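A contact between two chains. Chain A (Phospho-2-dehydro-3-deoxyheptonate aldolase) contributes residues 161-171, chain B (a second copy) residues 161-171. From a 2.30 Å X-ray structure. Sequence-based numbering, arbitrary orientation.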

# COMPACT_ATOMS: atom_id res chain seq x y z
N ALA A 161 -8.07 -2.86 -4.14
CA ALA A 161 -7.98 -1.64 -4.92
C ALA A 161 -7.05 -0.61 -4.27
O ALA A 161 -6.39 0.17 -4.96
N ARG A 162 -7.02 -0.60 -2.94
CA ARG A 162 -6.27 0.38 -2.19
C ARG A 162 -4.77 0.10 -2.12
O ARG A 162 -4.00 1.00 -1.74
N THR A 163 -4.35 -1.13 -2.47
CA THR A 163 -2.94 -1.52 -2.41
C THR A 163 -2.37 -1.96 -3.77
O THR A 163 -1.27 -2.50 -3.83
N VAL A 164 -3.10 -1.66 -4.85
CA VAL A 164 -2.73 -2.11 -6.19
C VAL A 164 -1.47 -1.41 -6.70
O VAL A 164 -0.73 -1.98 -7.50
N GLU A 165 -1.23 -0.18 -6.24
CA GLU A 165 -0.00 0.54 -6.55
C GLU A 165 1.09 0.30 -5.51
O GLU A 165 2.15 0.91 -5.58
N SER A 166 0.83 -0.56 -4.54
CA SER A 166 1.76 -0.72 -3.42
C SER A 166 2.86 -1.71 -3.78
O SER A 166 2.59 -2.86 -4.10
N GLN A 167 4.10 -1.26 -3.68
CA GLN A 167 5.24 -2.05 -4.11
C GLN A 167 5.37 -3.38 -3.36
O GLN A 167 5.63 -4.43 -3.98
N VAL A 168 5.18 -3.37 -2.04
CA VAL A 168 5.39 -4.60 -1.27
C VAL A 168 4.28 -5.61 -1.57
O VAL A 168 4.50 -6.81 -1.46
N HIS A 169 3.11 -5.12 -1.98
CA HIS A 169 2.01 -6.00 -2.35
C HIS A 169 2.25 -6.73 -3.68
O HIS A 169 1.95 -7.92 -3.81
N ARG A 170 2.84 -6.03 -4.65
CA ARG A 170 3.27 -6.68 -5.89
C ARG A 170 4.37 -7.71 -5.57
O ARG A 170 4.34 -8.84 -6.03
N GLU A 171 5.31 -7.33 -4.73
CA GLU A 171 6.40 -8.24 -4.33
C GLU A 171 5.88 -9.48 -3.61
O GLU A 171 6.30 -10.61 -3.89
N ALA B 161 2.82 8.68 -2.68
CA ALA B 161 1.56 8.74 -3.41
C ALA B 161 0.95 7.36 -3.64
O ALA B 161 -0.27 7.20 -3.68
N ARG B 162 1.82 6.36 -3.81
CA ARG B 162 1.40 5.02 -4.14
C ARG B 162 0.87 4.22 -2.95
O ARG B 162 0.23 3.17 -3.15
N THR B 163 1.12 4.70 -1.72
CA THR B 163 0.70 4.00 -0.51
C THR B 163 -0.23 4.84 0.38
O THR B 163 -0.50 4.47 1.52
N VAL B 164 -0.77 5.94 -0.17
CA VAL B 164 -1.58 6.88 0.59
C VAL B 164 -2.94 6.28 0.99
O VAL B 164 -3.50 6.66 2.01
N GLU B 165 -3.44 5.35 0.18
CA GLU B 165 -4.66 4.61 0.51
C GLU B 165 -4.36 3.32 1.26
O GLU B 165 -5.27 2.54 1.53
N SER B 166 -3.10 3.07 1.59
CA SER B 166 -2.72 1.79 2.17
C SER B 166 -2.94 1.80 3.68
O SER B 166 -2.37 2.61 4.39
N GLN B 167 -3.73 0.86 4.16
CA GLN B 167 -4.13 0.82 5.55
C GLN B 167 -2.94 0.69 6.52
O GLN B 167 -2.88 1.39 7.54
N VAL B 168 -1.98 -0.17 6.20
CA VAL B 168 -0.87 -0.40 7.14
C VAL B 168 0.04 0.83 7.18
O VAL B 168 0.69 1.07 8.20
N HIS B 169 0.06 1.61 6.10
CA HIS B 169 0.86 2.83 6.07
C HIS B 169 0.27 3.94 6.96
O HIS B 169 1.01 4.65 7.64
N ARG B 170 -1.06 4.07 6.96
CA ARG B 170 -1.72 4.97 7.90
C ARG B 170 -1.47 4.50 9.34
O ARG B 170 -1.12 5.28 10.21
N GLU B 171 -1.58 3.20 9.57
CA GLU B 171 -1.34 2.64 10.90
C GLU B 171 0.10 2.85 11.37
O GLU B 171 0.35 3.25 12.52

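The two copies are related by an exact two-fold axis, so each contact occurs twice, and one half of the interface, described with Arg162 from chain A, stands for the other. The CA register sets the terms: Arg162(A) lies 5.3 Å from Glu165(B), CA to CA, and Thr163(A) CA lies 5.7 Å from Ser166(B) CA. The two Thr163-Ser166 type I turns therefore sit close together, and together the stretches bury 621 Å².

Arg162(A) loses the most area to the partner, 135 Å². Its CA-to-CB bond points sideways, yet the end of the side chain comes nearer to chain B. The chi angles describe how: chi1 is m (-76°) and chi2 is t (178°), which extends the chain through CG and CD, and chi3 is p (51°), a bend that sets NE beside the backbone of the other copy. Arg162(A) NE donates to Glu165(B) O at 2.7 Å with an N-H...O angle of 150°, and Arg162(A) NH2 donates to the same Glu165(B) O at 3.0 Å and 133°. One carbonyl thus receives two donors, the shorter and straighter bond coming from NE. The oxygen lies at the guanidinium edge, near its plane, where the N-H groups point.

The same guanidinium also approaches a like charge. Arg162(A) NH2 is 3.3 Å from Arg170(B) NH1; both are donors, so no hydrogen bond joins them, and NH2 lies over one face of the Arg170(B) guanidinium. Arg170(B) is held within its own chain: with chi1 m, chi2 t and chi3 t, its side chain reaches back to the turn, where NE and NH2 donate to Val164(B) O at 3.1 and 3.3 Å. Arg170(B) NH1 and Arg162(A) NH1 have hydrogen-bond partners elsewhere in the structure.

Glu165(B) points toward chain A from CB. Its m, t conformation (chi1 -72°, chi2 -179°) extends the side chain, and the carboxylate lies alongside the aliphatic part of Arg162(A), with OE2 3.9 Å from Arg162(A) CG, rather than pairing with the guanidinium. Its other oxygen is linked through water: water 1 donates to Glu165(B) OE1 and to Ala161(A) O, both at 2.7 Å, bridging the copies. Water 2 makes the equivalent bridge between Glu165(A) OE1 and Ala161(B) O.

Thr163(A), chi1 p (46°), directs a methyl to the partner: CG2 is 4.0 Å from Ser166(B) OG, a van der Waals contact. Ser166(B) occupies the N-cap position, but its side chain makes no capping bond. With chi1 t (174°), its OG instead lies 2.7 Å from His169(B) ND1 in a hydrogen bond whose donor could be either group. His169(B), chi1 m (-70°) and chi2 83°, points toward chain A from CB, although its closest approach to chain A is 4.5 Å, from His169(B) CE1 to Ser166(A) OG. Val164(B), chi1 p (69°), points away and is buried without touching the other stretch.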

# COMPACT_ATOMS: atom_id res chain seq x y z
CB ALA A 161 -9.37 -1.03 -5.11
CB ARG A 162 -6.87 0.51 -0.79
CG ARG A 162 -8.16 1.32 -0.79
CD ARG A 162 -8.80 1.44 0.56
NE ARG A 162 -7.87 1.89 1.60
CZ ARG A 162 -8.24 2.36 2.80
NH1 ARG A 162 -9.53 2.47 3.11
NH2 ARG A 162 -7.31 2.75 3.68
CB THR A 163 -2.73 -2.62 -1.36
OG1 THR A 163 -3.73 -3.62 -1.51
CG2 THR A 163 -2.82 -2.04 0.05
CB VAL A 164 -3.90 -1.91 -7.21
CG1 VAL A 164 -4.15 -0.44 -7.48
CG2 VAL A 164 -3.59 -2.65 -8.52
CB GLU A 165 -0.26 2.03 -6.64
CG GLU A 165 -1.04 2.49 -7.85
CD GLU A 165 -1.21 4.00 -7.84
OE1 GLU A 165 -2.08 4.47 -7.07
OE2 GLU A 165 -0.48 4.70 -8.58
CB SER A 166 1.01 -1.22 -2.19
OG SER A 166 1.88 -1.53 -1.14
CB GLN A 167 6.51 -1.22 -3.97
CG GLN A 167 7.80 -1.92 -4.43
CD GLN A 167 7.77 -2.38 -5.89
OE1 GLN A 167 8.35 -3.42 -6.22
NE2 GLN A 167 7.10 -1.63 -6.75
CB VAL A 168 5.51 -4.35 0.26
CG1 VAL A 168 5.84 -5.68 1.01
CG2 VAL A 168 6.62 -3.33 0.55
CB HIS A 169 0.68 -5.25 -2.33
CG HIS A 169 0.25 -4.91 -0.94
ND1 HIS A 169 0.71 -3.79 -0.27
CD2 HIS A 169 -0.52 -5.58 -0.05
CE1 HIS A 169 0.20 -3.77 0.95
NE2 HIS A 169 -0.55 -4.84 1.10
CB ARG A 170 3.75 -5.63 -6.89
CG ARG A 170 2.66 -4.64 -7.29
CD ARG A 170 3.23 -3.37 -7.91
NE ARG A 170 2.15 -2.54 -8.48
CZ ARG A 170 2.30 -1.66 -9.46
NH1 ARG A 170 3.49 -1.44 -9.99
NH2 ARG A 170 1.26 -0.98 -9.90
CB GLU A 171 7.37 -7.49 -3.44
CG GLU A 171 8.09 -6.36 -4.18
CD GLU A 171 8.85 -5.44 -3.26
OE1 GLU A 171 8.58 -5.39 -2.04
OE2 GLU A 171 9.74 -4.75 -3.77
CB ALA B 161 1.77 9.44 -4.76
CB ARG B 162 2.54 4.28 -4.83
CG ARG B 162 2.71 4.71 -6.28
CD ARG B 162 3.86 4.03 -6.98
NE ARG B 162 3.83 2.57 -6.84
CZ ARG B 162 4.54 1.73 -7.59
NH1 ARG B 162 5.32 2.19 -8.57
NH2 ARG B 162 4.46 0.42 -7.38
CB THR B 163 1.91 3.52 0.30
OG1 THR B 163 2.87 4.57 0.39
CG2 THR B 163 2.57 2.33 -0.38
CB VAL B 164 -1.80 8.22 -0.19
CG1 VAL B 164 -2.69 8.01 -1.40
CG2 VAL B 164 -2.40 9.29 0.74
CB GLU B 165 -5.43 4.27 -0.75
CG GLU B 165 -6.12 5.43 -1.44
CD GLU B 165 -6.88 4.96 -2.66
OE1 GLU B 165 -6.21 4.71 -3.69
OE2 GLU B 165 -8.12 4.82 -2.59
CB SER B 166 -1.26 1.50 1.87
OG SER B 166 -0.81 0.34 2.53
CB GLN B 167 -5.13 -0.31 5.77
CG GLN B 167 -5.66 -0.44 7.20
CD GLN B 167 -6.35 0.82 7.72
OE1 GLN B 167 -6.27 1.12 8.92
NE2 GLN B 167 -7.03 1.54 6.84
CB VAL B 168 -0.05 -1.69 6.82
CG1 VAL B 168 1.03 -1.93 7.91
CG2 VAL B 168 -0.99 -2.91 6.76
CB HIS B 169 1.10 3.29 4.63
CG HIS B 169 2.03 2.38 3.90
ND1 HIS B 169 1.61 1.21 3.30
CD2 HIS B 169 3.38 2.42 3.76
CE1 HIS B 169 2.66 0.60 2.77
NE2 HIS B 169 3.74 1.31 3.04
CB ARG B 170 -3.22 5.04 7.58
CG ARG B 170 -3.51 5.58 6.19
CD ARG B 170 -4.92 5.25 5.71
NE ARG B 170 -5.24 5.96 4.47
CZ ARG B 170 -6.46 6.27 4.06
NH1 ARG B 170 -7.52 5.91 4.76
NH2 ARG B 170 -6.63 6.93 2.92
CB GLU B 171 -1.64 1.15 10.87
CG GLU B 171 -3.13 0.86 10.63
CD GLU B 171 -3.41 -0.59 10.33
OE1 GLU B 171 -2.50 -1.35 9.94
OE2 GLU B 171 -4.57 -0.97 10.48
O HOH W 1 -6.45 2.82 -5.59
O HOH W 2 -2.16 6.70 -5.58